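PDB 5NO8: Baccell_00875 from Bacteroides cellulosilyticus DSM 14838, which is a polysaccharide lyase that probably removes the L-rhamnose capping glucuronic acid on the side chains of complex arabinogalactan proteins. Local coordinates for residues Leu341-Arg345 / Gln680-Leu684; Trp168-Ala173 / Asn325-Asp331. All coordinates share one frame; numbering follows the deposited sequence.

Contact 1. Residues Leu341-Arg345 / Gln680-Leu684; sequences LIRKR and QDWAL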
loop_
_atom_site.group_PDB
_atom_site.type_symbol
_atom_site.label_atom_id
_atom_site.label_comp_id
_atom_site.label_asym_id
_atom_site.label_seq_id
_atom_site.Cartn_x
_atom_site.Cartn_y
_atom_site.Cartn_z
ATOM N N LEU A 341 6.012 -22.300 1.776
ATOM C CA LEU A 341 6.117 -21.120 0.897
ATOM C C LEU A 341 7.486 -20.443 1.091
ATOM O O LEU A 341 8.174 -20.153 0.128
ATOM C CB LEU A 341 4.982 -20.117 1.147
ATOM C CG LEU A 341 4.817 -19.002 0.102
ATOM C CD1 LEU A 341 4.505 -19.584 -1.280
ATOM C CD2 LEU A 341 3.708 -18.027 0.484
ATOM N N ILE A 342 7.863 -20.243 2.348
ATOM C CA ILE A 342 9.107 -19.576 2.689
ATOM C C ILE A 342 10.304 -20.446 2.299
ATOM O O ILE A 342 11.258 -19.945 1.750
ATOM C CB ILE A 342 9.145 -19.181 4.168
ATOM C CG1 ILE A 342 8.023 -18.173 4.464
ATOM C CG2 ILE A 342 10.519 -18.636 4.551
ATOM C CD1 ILE A 342 7.938 -17.776 5.918
ATOM N N ARG A 343 10.225 -21.752 2.570
ATOM C CA ARG A 343 11.269 -22.689 2.194
ATOM C C ARG A 343 11.500 -22.662 0.700
ATOM O O ARG A 343 12.640 -22.584 0.259
ATOM C CB ARG A 343 10.886 -24.115 2.597
ATOM C CG ARG A 343 11.962 -25.132 2.259
ATOM C CD ARG A 343 11.401 -26.515 2.189
ATOM N NE ARG A 343 11.008 -26.802 0.822
ATOM C CZ ARG A 343 9.827 -27.245 0.426
ATOM N NH1 ARG A 343 8.822 -27.483 1.283
ATOM N NH2 ARG A 343 9.654 -27.454 -0.866
ATOM N N LYS A 344 10.418 -22.674 -0.075
ATOM C CA LYS A 344 10.550 -22.672 -1.519
ATOM C C LYS A 344 11.173 -21.362 -2.009
ATOM O O LYS A 344 11.974 -21.382 -2.925
ATOM C CB LYS A 344 9.212 -22.925 -2.189
ATOM C CG LYS A 344 8.789 -24.395 -2.043
ATOM C CD LYS A 344 7.553 -24.728 -2.836
ATOM C CE LYS A 344 6.290 -24.177 -2.211
ATOM N NZ LYS A 344 5.114 -24.820 -2.880
ATOM N N ARG A 345 10.795 -20.251 -1.403
ATOM C CA ARG A 345 11.346 -18.958 -1.805
ATOM C C ARG A 345 12.856 -18.897 -1.532
ATOM O O ARG A 345 13.637 -18.483 -2.374
ATOM C CB ARG A 345 10.657 -17.803 -1.074
ATOM C CG ARG A 345 11.239 -16.422 -1.378
ATOM C CD ARG A 345 11.213 -16.165 -2.868
ATOM N NE ARG A 345 11.928 -14.963 -3.252
ATOM C CZ ARG A 345 12.457 -14.777 -4.446
ATOM N NH1 ARG A 345 12.334 -15.672 -5.437
ATOM N NH2 ARG A 345 13.127 -13.660 -4.656
ATOM N N GLN A 680 11.498 -7.457 -2.807
ATOM C CA GLN A 680 10.365 -7.869 -1.977
ATOM C C GLN A 680 10.689 -8.859 -0.872
ATOM O O GLN A 680 9.851 -9.058 -0.002
ATOM C CB GLN A 680 9.205 -8.457 -2.823
ATOM C CG GLN A 680 9.484 -9.835 -3.433
ATOM C CD GLN A 680 10.674 -9.849 -4.357
ATOM O OE1 GLN A 680 11.624 -10.701 -4.243
ATOM N NE2 GLN A 680 10.655 -8.932 -5.291
ATOM N N ASP A 681 11.876 -9.447 -0.871
ATOM C CA ASP A 681 12.181 -10.455 0.154
ATOM C C ASP A 681 12.268 -9.862 1.555
ATOM O O ASP A 681 12.103 -10.575 2.539
ATOM C CB ASP A 681 13.388 -11.272 -0.259
ATOM C CG ASP A 681 13.090 -12.084 -1.497
ATOM O OD1 ASP A 681 12.054 -12.794 -1.501
ATOM O OD2 ASP A 681 13.822 -11.988 -2.493
ATOM N N TRP A 682 12.433 -8.538 1.666
ATOM C CA TRP A 682 12.193 -7.870 2.944
ATOM C C TRP A 682 10.838 -8.183 3.600
ATOM O O TRP A 682 10.713 -8.157 4.817
ATOM C CB TRP A 682 12.344 -6.329 2.822
ATOM C CG TRP A 682 13.737 -5.886 2.597
ATOM C CD1 TRP A 682 14.266 -5.420 1.444
ATOM C CD2 TRP A 682 14.799 -5.871 3.563
ATOM N NE1 TRP A 682 15.595 -5.102 1.617
ATOM C CE2 TRP A 682 15.952 -5.386 2.906
ATOM C CE3 TRP A 682 14.894 -6.257 4.900
ATOM C CZ2 TRP A 682 17.198 -5.261 3.556
ATOM C CZ3 TRP A 682 16.143 -6.139 5.552
ATOM C CH2 TRP A 682 17.265 -5.618 4.867
ATOM N N ALA A 683 9.797 -8.452 2.807
ATOM C CA ALA A 683 8.529 -8.801 3.426
ATOM C C ALA A 683 8.662 -10.053 4.287
ATOM O O ALA A 683 8.033 -10.133 5.333
ATOM C CB ALA A 683 7.429 -8.948 2.389
ATOM N N LEU A 684 9.478 -11.007 3.859
ATOM C CA LEU A 684 9.674 -12.235 4.638
ATOM C C LEU A 684 10.645 -12.006 5.800
ATOM O O LEU A 684 10.504 -12.600 6.857
ATOM C CB LEU A 684 10.119 -13.377 3.744
ATOM C CG LEU A 684 9.087 -13.862 2.727
ATOM C CD1 LEU A 684 9.693 -14.994 1.902
ATOM C CD2 LEU A 684 7.782 -14.268 3.393
#

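Contact 2. Residues Trp168-Ala173 / Asn325-Asp331; sequences WKGGSA and NKQTHAD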
loop_
_atom_site.group_PDB
_atom_site.type_symbol
_atom_site.label_atom_id
_atom_site.label_comp_id
_atom_site.label_asym_id
_atom_site.label_seq_id
_atom_site.Cartn_x
_atom_site.Cartn_y
_atom_site.Cartn_z
ATOM N N TRP A 168 -12.488 1.255 -1.542
ATOM C CA TRP A 168 -12.962 -0.126 -1.570
ATOM C C TRP A 168 -13.906 -0.322 -2.726
ATOM O O TRP A 168 -15.022 0.255 -2.739
ATOM C CB TRP A 168 -13.603 -0.576 -0.271
ATOM C CG TRP A 168 -14.037 -2.006 -0.320
ATOM C CD1 TRP A 168 -15.245 -2.504 0.077
ATOM C CD2 TRP A 168 -13.291 -3.124 -0.840
ATOM N NE1 TRP A 168 -15.294 -3.845 -0.167
ATOM C CE2 TRP A 168 -14.112 -4.262 -0.701
ATOM C CE3 TRP A 168 -11.998 -3.281 -1.369
ATOM C CZ2 TRP A 168 -13.702 -5.548 -1.091
ATOM C CZ3 TRP A 168 -11.604 -4.553 -1.789
ATOM C CH2 TRP A 168 -12.464 -5.672 -1.626
ATOM N N LYS A 169 -13.467 -1.163 -3.665
ATOM C CA LYS A 169 -14.249 -1.522 -4.842
ATOM C C LYS A 169 -15.310 -2.583 -4.522
ATOM O O LYS A 169 -15.416 -3.612 -5.186
ATOM C CB LYS A 169 -13.314 -1.980 -5.989
ATOM C CG LYS A 169 -12.498 -3.228 -5.686
ATOM C CD LYS A 169 -11.572 -3.621 -6.841
ATOM C CE LYS A 169 -10.930 -4.968 -6.515
ATOM N NZ LYS A 169 -10.002 -5.434 -7.558
ATOM N N GLY A 170 -16.135 -2.308 -3.529
ATOM C CA GLY A 170 -17.048 -3.310 -2.978
ATOM C C GLY A 170 -18.414 -3.391 -3.612
ATOM O O GLY A 170 -19.384 -3.766 -2.931
ATOM N N GLY A 171 -18.522 -3.057 -4.890
ATOM C CA GLY A 171 -19.798 -3.224 -5.605
ATOM C C GLY A 171 -20.864 -2.303 -5.025
ATOM O O GLY A 171 -20.662 -1.081 -4.955
ATOM N N SER A 172 -21.987 -2.888 -4.591
ATOM C CA SER A 172 -23.080 -2.121 -3.984
ATOM C C SER A 172 -22.685 -1.509 -2.661
ATOM O O SER A 172 -23.328 -0.556 -2.232
ATOM C CB SER A 172 -24.340 -2.972 -3.774
ATOM O OG SER A 172 -24.712 -3.649 -4.967
ATOM N N ALA A 173 -21.655 -2.068 -2.019
ATOM C CA ALA A 173 -21.173 -1.594 -0.724
ATOM C C ALA A 173 -19.805 -0.962 -0.849
ATOM O O ALA A 173 -19.011 -0.950 0.102
ATOM C CB ALA A 173 -21.132 -2.747 0.244
ATOM N N ASN A 325 -31.180 -6.795 -5.152
ATOM C CA ASN A 325 -30.268 -6.506 -6.241
ATOM C C ASN A 325 -28.889 -5.985 -5.816
ATOM O O ASN A 325 -28.183 -5.385 -6.627
ATOM C CB ASN A 325 -30.942 -5.503 -7.186
ATOM C CG ASN A 325 -31.085 -4.113 -6.581
ATOM O OD1 ASN A 325 -31.031 -3.916 -5.379
ATOM N ND2 ASN A 325 -31.261 -3.131 -7.446
ATOM N N LYS A 326 -28.517 -6.205 -4.566
ATOM C CA LYS A 326 -27.229 -5.714 -4.076
ATOM C C LYS A 326 -26.224 -6.861 -4.017
ATOM O O LYS A 326 -26.593 -8.039 -3.782
ATOM C CB LYS A 326 -27.378 -5.105 -2.687
ATOM C CG LYS A 326 -28.463 -4.057 -2.547
ATOM C CD LYS A 326 -27.958 -2.697 -2.921
ATOM C CE LYS A 326 -29.030 -1.647 -2.705
ATOM N NZ LYS A 326 -28.685 -0.434 -3.492
ATOM N N GLN A 327 -24.949 -6.503 -4.190
ATOM C CA GLN A 327 -23.863 -7.459 -4.052
ATOM C C GLN A 327 -22.617 -6.788 -3.586
ATOM O O GLN A 327 -22.343 -5.637 -3.914
ATOM C CB GLN A 327 -23.569 -8.235 -5.332
ATOM C CG GLN A 327 -23.039 -7.431 -6.488
ATOM C CD GLN A 327 -22.783 -8.301 -7.705
ATOM O OE1 GLN A 327 -23.508 -8.217 -8.700
ATOM N NE2 GLN A 327 -21.747 -9.143 -7.633
ATOM N N THR A 328 -21.849 -7.539 -2.831
ATOM C CA THR A 328 -20.510 -7.090 -2.433
ATOM C C THR A 328 -19.648 -8.310 -2.229
ATOM O O THR A 328 -20.142 -9.434 -2.342
ATOM C CB THR A 328 -20.570 -6.143 -1.197
ATOM O OG1 THR A 328 -19.296 -5.514 -0.974
ATOM C CG2 THR A 328 -20.994 -6.831 0.082
ATOM N N HIS A 329 -18.364 -8.106 -1.951
ATOM C CA HIS A 329 -17.425 -9.206 -1.872
ATOM C C HIS A 329 -16.269 -8.990 -0.897
ATOM O O HIS A 329 -16.091 -7.899 -0.336
ATOM C CB HIS A 329 -16.881 -9.507 -3.275
ATOM C CG HIS A 329 -15.755 -8.613 -3.706
ATOM N ND1 HIS A 329 -15.941 -7.303 -4.072
ATOM C CD2 HIS A 329 -14.424 -8.843 -3.786
ATOM C CE1 HIS A 329 -14.771 -6.777 -4.409
ATOM N NE2 HIS A 329 -13.833 -7.688 -4.241
ATOM N N ALA A 330 -15.541 -10.082 -0.693
ATOM C CA ALA A 330 -14.235 -10.102 -0.046
ATOM C C ALA A 330 -13.252 -10.897 -0.889
ATOM O O ALA A 330 -13.641 -11.859 -1.551
ATOM C CB ALA A 330 -14.331 -10.708 1.328
ATOM N N ASP A 331 -11.980 -10.478 -0.876
ATOM C CA ASP A 331 -10.908 -11.147 -1.641
ATOM C C ASP A 331 -9.928 -11.821 -0.665
ATOM O O ASP A 331 -9.293 -11.135 0.142
ATOM C CB ASP A 331 -10.134 -10.153 -2.488
ATOM C CG ASP A 331 -10.982 -9.503 -3.566
ATOM O OD1 ASP A 331 -11.664 -10.249 -4.317
ATOM O OD2 ASP A 331 -10.946 -8.243 -3.670
HETATM O O HOH W 1 -17.319 -5.749 0.780
HETATM O O HOH W 2 -25.724 0.297 -3.720
HETATM O O HOH W 3 -26.414 -2.539 -6.721
#

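Contact 1. Residues Leu341-Arg345 / Gln680-Leu684
R345 reaches across from helix 338-352 to D681 and L684, the latter on helix 682-692. Its CB points at the other segment, with L684 CD1 4.2 Å away. CG lies anti to the backbone N (chi1 176°), against L684: R345 CG is 3.9 Å from L684 CD1, an apolar touch that uses the greasy part of arginine. The bend at chi2 then turns CD and the guanidinium toward D681, and CD passes beside D681 OD1 at 3.7 Å. Beyond it the guanidinium takes D681 side-on in a two-pronged salt bridge. R345 NE donates to D681 OD1 at 2.8 Å on a nearly straight line, 172° at the hydrogen, while R345 NH2 donates, also at 2.8 Å, to D681 OD2, whose syn lone pair it meets. With the two planes only 25° apart, both bonds can form together, and they fix the rotation of each group. Such pairing suits a buried place, where either charge alone would probably be costly. NH1, turned from the aspartate, bonds to G653 O and Q353 OE1. One helical turn before R345, I342 CG1 meets L684 CD2 at 4.1 Å, so the branched leucine serves both neighbours. The contact thus joins helix 338-352 to the C-terminal helix 682-692. Helix 396-409 also packs here: Q405 touches I342, M398 touches D681 and L401 touches L684.

Contact 2. Residues Trp168-Ala173 / Asn325-Asp331
T328 sets its OG1 opposite the backbone N (chi1 -169°), bringing the hydroxyl to G170 O, and H329 turns its ring between its own N and carbonyl carbon (chi1 82°), up against W168. Both lie on strand 326-335, an inner strand of its sheet, which is met by segment 168-173, the connection of the hairpin of antiparallel strands 163-168 and 175-180, with a type II' beta turn from G170 to A173. G171 occupies the turn position where phi is positive, and a CB there would strike Q327 O, so glycine suits it twice over. G170 O is gripped from opposite faces of its plane: A173 N closes the turn, and T328 OG1 donates at 2.6 Å. Next along, S172 pairs with Q327 as a strand residue might, with one substitution: S172 N donates to Q327 O at 2.9 Å, but Q327 N is received by the serine hydroxyl, S172 OG, at 3.0 Å. A small polar side chain thus stands in for a backbone carbonyl. A173 CB, small enough to fit, rests against T328 OG1. At the other end the W168 six-membered ring meets the imidazole obliquely, planes 31° apart, its rim over one imidazole face, with W168 CH2 3.6 Å from H329 NE2. H329 NE2 also donates to D331 OD2 at 3.0 Å, reaching the carboxylate from above its plane. With an alanine here instead of H329, D331 OD2 would probably lose this donor and a gap would be likely to open beside the tryptophan rim. An ordered water sits between the tryptophan and the strand: it accepts from W168 NE1 at 2.9 Å and donates to T328 OG1 and to H329 O, each at 2.7 Å.

In the fold
The two contacts follow in series along the chain: strand 326-335, which carries one side of contact 2, is followed directly by helix 338-352, which carries one side of contact 1. Their centres lie 31 Å apart and their nearest atoms about 15 Å, so they do not touch. Contact 2 docks the 314-322/326-335 sheet against a loop of the antiparallel sheet that precedes it; contact 1 then fixes the first helix after that sheet to the last helix of the chain. A glycerol, probably from crystallisation, sits about 4 Å from the I342 side chain, but nothing places either contact in an active site, and both read as structural packing.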